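Local coordinates for protein Poly(A) RNA polymerase GLD2 (PDB 6LBK) that probably adds AMP units to the 3' ends of selected cytoplasmic mRNAs and microRNAs, acting as a non-canonical poly(A) RNA polymerase dependent on magnesium or manganese, at residues Asn180-Thr192 and Phe256-Pro269. The protein carries 1 engineered substitution. Sequence-based numbering, arbitrary orientation.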
loop_
_atom_site.group_PDB
_atom_site.type_symbol
_atom_site.label_atom_id
_atom_site.label_comp_id
_atom_site.label_asym_id
_atom_site.label_seq_id
_atom_site.Cartn_x
_atom_site.Cartn_y
_atom_site.Cartn_z
ATOM N N ASN A 180 9.045 -1.263 -13.335
ATOM C CA ASN A 180 8.597 -0.176 -12.467
ATOM C C ASN A 180 9.357 -0.254 -11.145
ATOM O O ASN A 180 8.853 -0.711 -10.116
ATOM C CB ASN A 180 7.099 -0.193 -12.242
ATOM C CG ASN A 180 6.648 1.049 -11.532
ATOM O OD1 ASN A 180 7.052 2.146 -11.898
ATOM N ND2 ASN A 180 5.858 0.889 -10.488
ATOM N N THR A 181 10.614 0.185 -11.190
ATOM C CA THR A 181 11.524 -0.009 -10.074
ATOM C C THR A 181 11.155 0.820 -8.850
ATOM O O THR A 181 11.520 0.432 -7.732
ATOM C CB THR A 181 12.945 0.309 -10.531
ATOM O OG1 THR A 181 12.981 1.628 -11.092
ATOM C CG2 THR A 181 13.363 -0.684 -11.586
ATOM N N VAL A 182 10.416 1.923 -9.010
ATOM C CA VAL A 182 10.063 2.715 -7.833
ATOM C C VAL A 182 9.289 1.877 -6.814
ATOM O O VAL A 182 9.445 2.053 -5.595
ATOM C CB VAL A 182 9.288 3.986 -8.251
ATOM C CG1 VAL A 182 7.959 3.638 -8.884
ATOM C CG2 VAL A 182 9.054 4.883 -7.047
ATOM N N GLY A 183 8.500 0.912 -7.291
ATOM C CA GLY A 183 7.776 0.039 -6.383
ATOM C C GLY A 183 8.685 -0.806 -5.507
ATOM O O GLY A 183 8.320 -1.140 -4.378
ATOM N N ILE A 184 9.880 -1.169 -6.009
ATOM C CA ILE A 184 10.868 -1.800 -5.135
ATOM C C ILE A 184 11.303 -0.825 -4.040
ATOM O O ILE A 184 11.240 -1.146 -2.841
ATOM C CB ILE A 184 12.070 -2.338 -5.935
ATOM C CG1 ILE A 184 11.669 -3.472 -6.898
ATOM C CG2 ILE A 184 13.173 -2.800 -4.987
ATOM C CD1 ILE A 184 12.710 -3.786 -7.925
ATOM N N ARG A 185 11.649 0.414 -4.418
ATOM C CA ARG A 185 12.135 1.371 -3.420
ATOM C C ARG A 185 11.093 1.636 -2.335
ATOM O O ARG A 185 11.357 1.450 -1.134
ATOM C CB ARG A 185 12.551 2.682 -4.087
ATOM C CG ARG A 185 13.639 2.482 -5.120
ATOM C CD ARG A 185 14.502 3.697 -5.324
ATOM N NE ARG A 185 15.601 3.321 -6.206
ATOM C CZ ARG A 185 16.749 2.802 -5.785
ATOM N NH1 ARG A 185 16.960 2.612 -4.491
ATOM N NH2 ARG A 185 17.679 2.465 -6.655
ATOM N N ASN A 186 9.872 1.983 -2.732
ATOM C CA ASN A 186 8.934 2.347 -1.685
ATOM C C ASN A 186 8.495 1.137 -0.879
ATOM O O ASN A 186 8.157 1.307 0.302
ATOM C CB ASN A 186 7.739 3.116 -2.252
ATOM C CG ASN A 186 6.993 2.360 -3.321
ATOM O OD1 ASN A 186 6.792 1.147 -3.226
ATOM N ND2 ASN A 186 6.553 3.083 -4.351
ATOM N N THR A 187 8.628 -0.086 -1.448
ATOM C CA THR A 187 8.326 -1.277 -0.648
ATOM C C THR A 187 9.093 -1.241 0.661
ATOM O O THR A 187 8.531 -1.523 1.730
ATOM C CB THR A 187 8.632 -2.580 -1.402
ATOM O OG1 THR A 187 7.631 -2.806 -2.402
ATOM C CG2 THR A 187 8.607 -3.750 -0.438
ATOM N N PHE A 188 10.373 -0.873 0.595
ATOM C CA PHE A 188 11.203 -0.924 1.781
ATOM C C PHE A 188 11.196 0.384 2.551
ATOM O O PHE A 188 11.515 0.375 3.747
ATOM C CB PHE A 188 12.617 -1.383 1.391
ATOM C CG PHE A 188 12.604 -2.754 0.825
ATOM C CD1 PHE A 188 12.372 -3.846 1.662
ATOM C CD2 PHE A 188 12.704 -2.962 -0.535
ATOM C CE1 PHE A 188 12.283 -5.116 1.157
ATOM C CE2 PHE A 188 12.640 -4.250 -1.057
ATOM C CZ PHE A 188 12.422 -5.327 -0.208
ATOM N N LEU A 189 10.776 1.488 1.917
ATOM C CA LEU A 189 10.414 2.665 2.696
ATOM C C LEU A 189 9.253 2.330 3.610
ATOM O O LEU A 189 9.377 2.378 4.837
ATOM C CB LEU A 189 10.054 3.813 1.761
ATOM C CG LEU A 189 9.481 5.073 2.365
ATOM C CD1 LEU A 189 10.546 5.692 3.224
ATOM C CD2 LEU A 189 9.129 5.947 1.214
ATOM N N LEU A 190 8.160 1.856 3.006
ATOM C CA LEU A 190 6.932 1.539 3.724
ATOM C C LEU A 190 7.168 0.457 4.757
ATOM O O LEU A 190 6.690 0.558 5.901
ATOM C CB LEU A 190 5.864 1.080 2.730
ATOM C CG LEU A 190 4.815 2.113 2.305
ATOM C CD1 LEU A 190 5.429 3.378 1.711
ATOM C CD2 LEU A 190 3.789 1.458 1.372
ATOM N N ARG A 191 7.955 -0.554 4.394
ATOM C CA ARG A 191 8.273 -1.616 5.339
ATOM C C ARG A 191 8.968 -1.055 6.574
ATOM O O ARG A 191 8.672 -1.472 7.700
ATOM C CB ARG A 191 9.140 -2.692 4.663
ATOM C CG ARG A 191 9.640 -3.756 5.619
ATOM C CD ARG A 191 10.151 -4.989 4.934
ATOM N NE ARG A 191 10.581 -5.992 5.908
ATOM C CZ ARG A 191 9.835 -7.008 6.346
ATOM N NH1 ARG A 191 10.334 -7.844 7.250
ATOM N NH2 ARG A 191 8.597 -7.191 5.887
ATOM N N THR A 192 9.854 -0.071 6.388
ATOM C CA THR A 192 10.570 0.505 7.524
ATOM C C THR A 192 9.625 1.284 8.427
ATOM O O THR A 192 9.786 1.276 9.651
ATOM C CB THR A 192 11.720 1.393 7.027
ATOM O OG1 THR A 192 12.546 0.632 6.142
ATOM C CG2 THR A 192 12.575 1.867 8.192
ATOM N N PHE A 256 17.475 5.334 2.044
ATOM C CA PHE A 256 16.425 5.341 1.032
ATOM C C PHE A 256 16.790 6.177 -0.201
ATOM O O PHE A 256 15.920 6.422 -1.044
ATOM C CB PHE A 256 15.100 5.842 1.635
ATOM C CG PHE A 256 14.772 5.221 2.966
ATOM C CD1 PHE A 256 14.390 3.899 3.059
ATOM C CD2 PHE A 256 14.850 5.965 4.132
ATOM C CE1 PHE A 256 14.104 3.329 4.289
ATOM C CE2 PHE A 256 14.563 5.394 5.355
ATOM C CZ PHE A 256 14.190 4.079 5.434
ATOM N N SER A 257 18.053 6.576 -0.358
ATOM C CA SER A 257 18.460 7.379 -1.510
ATOM C C SER A 257 18.275 6.616 -2.826
ATOM O O SER A 257 18.349 5.385 -2.874
ATOM C CB SER A 257 19.921 7.813 -1.370
ATOM O OG SER A 257 20.335 8.547 -2.507
ATOM N N THR A 258 18.016 7.370 -3.904
ATOM C CA THR A 258 17.804 6.804 -5.234
ATOM C C THR A 258 19.051 6.179 -5.846
ATOM O O THR A 258 18.948 5.570 -6.916
ATOM C CB THR A 258 17.273 7.873 -6.197
ATOM O OG1 THR A 258 18.252 8.907 -6.368
ATOM C CG2 THR A 258 16.003 8.474 -5.677
ATOM N N SER A 259 20.217 6.337 -5.225
ATOM C CA SER A 259 21.425 5.675 -5.699
ATOM C C SER A 259 21.610 4.271 -5.131
ATOM O O SER A 259 22.475 3.535 -5.622
ATOM C CB SER A 259 22.657 6.531 -5.381
ATOM O OG SER A 259 22.844 6.659 -3.988
ATOM N N VAL A 260 20.829 3.884 -4.116
ATOM C CA VAL A 260 20.945 2.542 -3.548
ATOM C C VAL A 260 20.613 1.493 -4.598
ATOM O O VAL A 260 19.591 1.575 -5.291
ATOM C CB VAL A 260 20.039 2.386 -2.319
ATOM C CG1 VAL A 260 20.163 0.979 -1.762
ATOM C CG2 VAL A 260 20.391 3.422 -1.257
ATOM N N GLN A 261 21.489 0.507 -4.730
ATOM C CA GLN A 261 21.261 -0.550 -5.698
ATOM C C GLN A 261 20.013 -1.323 -5.328
ATOM O O GLN A 261 19.815 -1.684 -4.170
ATOM C CB GLN A 261 22.464 -1.494 -5.755
ATOM C CG GLN A 261 22.774 -1.957 -7.137
ATOM C CD GLN A 261 23.525 -0.904 -7.913
ATOM O OE1 GLN A 261 23.491 0.280 -7.560
ATOM N NE2 GLN A 261 24.229 -1.326 -8.968
ATOM N N LEU A 262 19.191 -1.612 -6.333
ATOM C CA LEU A 262 17.866 -2.160 -6.067
ATOM C C LEU A 262 17.960 -3.430 -5.231
ATOM O O LEU A 262 17.229 -3.589 -4.241
ATOM C CB LEU A 262 17.136 -2.436 -7.387
ATOM C CG LEU A 262 16.776 -1.267 -8.315
ATOM C CD1 LEU A 262 16.085 -1.770 -9.572
ATOM C CD2 LEU A 262 15.930 -0.219 -7.628
ATOM N N HIS A 263 18.909 -4.310 -5.564
ATOM C CA HIS A 263 18.972 -5.597 -4.889
ATOM C C HIS A 263 19.450 -5.472 -3.448
ATOM O O HIS A 263 19.437 -6.472 -2.721
ATOM C CB HIS A 263 19.865 -6.570 -5.661
ATOM C CG HIS A 263 21.320 -6.232 -5.610
ATOM N ND1 HIS A 263 22.182 -6.817 -4.707
ATOM C CD2 HIS A 263 22.068 -5.375 -6.342
ATOM C CE1 HIS A 263 23.399 -6.340 -4.889
ATOM N NE2 HIS A 263 23.358 -5.462 -5.875
ATOM N N LEU A 264 19.905 -4.291 -3.029
ATOM C CA LEU A 264 20.252 -4.039 -1.636
ATOM C C LEU A 264 19.282 -3.093 -0.919
ATOM O O LEU A 264 19.484 -2.822 0.272
ATOM C CB LEU A 264 21.688 -3.501 -1.540
ATOM C CG LEU A 264 22.842 -4.433 -1.994
ATOM C CD1 LEU A 264 24.086 -3.651 -2.426
ATOM C CD2 LEU A 264 23.227 -5.465 -0.919
ATOM N N VAL A 265 18.221 -2.606 -1.581
ATOM C CA VAL A 265 17.355 -1.612 -0.934
ATOM C C VAL A 265 16.748 -2.185 0.342
ATOM O O VAL A 265 16.523 -1.458 1.323
ATOM C CB VAL A 265 16.275 -1.102 -1.909
ATOM C CG1 VAL A 265 15.258 -0.293 -1.182
ATOM C CG2 VAL A 265 16.903 -0.240 -2.977
ATOM N N HIS A 266 16.523 -3.504 0.375
ATOM C CA HIS A 266 15.917 -4.166 1.528
ATOM C C HIS A 266 16.792 -4.138 2.781
ATOM O O HIS A 266 16.302 -4.489 3.864
ATOM C CB HIS A 266 15.583 -5.617 1.167
ATOM C CG HIS A 266 16.783 -6.487 0.992
ATOM N ND1 HIS A 266 17.258 -7.307 1.992
ATOM C CD2 HIS A 266 17.609 -6.667 -0.067
ATOM C CE1 HIS A 266 18.327 -7.953 1.558
ATOM N NE2 HIS A 266 18.563 -7.580 0.314
ATOM N N HIS A 267 18.056 -3.705 2.673
ATOM C CA HIS A 267 18.865 -3.512 3.868
ATOM C C HIS A 267 18.382 -2.342 4.708
ATOM O O HIS A 267 18.732 -2.273 5.892
ATOM C CB HIS A 267 20.336 -3.297 3.514
ATOM C CG HIS A 267 21.052 -4.546 3.099
ATOM N ND1 HIS A 267 20.436 -5.779 3.047
ATOM C CD2 HIS A 267 22.337 -4.754 2.730
ATOM C CE1 HIS A 267 21.308 -6.690 2.654
ATOM N NE2 HIS A 267 22.469 -6.095 2.455
ATOM N N ALA A 268 17.622 -1.407 4.120
ATOM C CA ALA A 268 17.244 -0.198 4.854
ATOM C C ALA A 268 16.504 -0.489 6.157
ATOM O O ALA A 268 16.868 0.105 7.187
ATOM C CB ALA A 268 16.430 0.727 3.944
ATOM N N PRO A 269 15.488 -1.364 6.202
ATOM C CA PRO A 269 14.825 -1.638 7.490
ATOM C C PRO A 269 15.731 -2.278 8.531
ATOM O O PRO A 269 15.427 -2.179 9.725
ATOM C CB PRO A 269 13.656 -2.561 7.108
ATOM C CG PRO A 269 14.004 -3.101 5.779
ATOM C CD PRO A 269 14.773 -2.018 5.091
#
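The carbonyl oxygen of Val260 is gripped by both terminal nitrogens of Arg185, a worked example of how a helix-borne arginine can hold an irregular loop through its backbone. Arg185 NH2 lies 2.5 Å from Val260 O, with an N-H...O angle of 156°, whereas NH1 reaches the same oxygen at 2.9 Å along a more bent path. The oxygen lies in the guanidinium plane, and the long arm, extended from CG to NE, delivers the group end-on. Leu262 CD2 covers one face and Thr258 O the other, and Val265 CG2 lies 3.2 Å from Arg185 NH1; together with the paired bonds, these neighbours probably limit how far the group can turn. An alanine in place of Arg185 would take both donors from the Val260 carbonyl and would probably leave the 257-260 beta turn freer to shift.

Apolar packing continues along the helix. His266 CB sits over one face of the Phe188 ring, 3.6 Å from its centroid, as a CH-pi contact; Thr187 CG2 covers the opposite face. Val265 CG1 meets Phe188 CD2 at 3.8 Å. Farther on, Leu189 CD1 rests over the centre of the Phe256 ring, while Thr192 OG1 approaches that ring's edge in plane. OG1 of Thr192, anti to its carbonyl carbon (chi1 -54°), donates to Phe188 O at 2.6 Å and touches CA and CB of Pro269, 3.5 Å away.

Residues 262-269 thus run beside helix 182-194, part of the nucleotidyltransferase's central palm region, where Ile184's side chain is about 9 Å from that of Asp111, by similarity a catalytic magnesium ligand. Ile184 and Thr187 pack on strand 91-96, Asn186 and Leu190 on helix 226-239, and Leu189 and Phe256 meet helix 248-251.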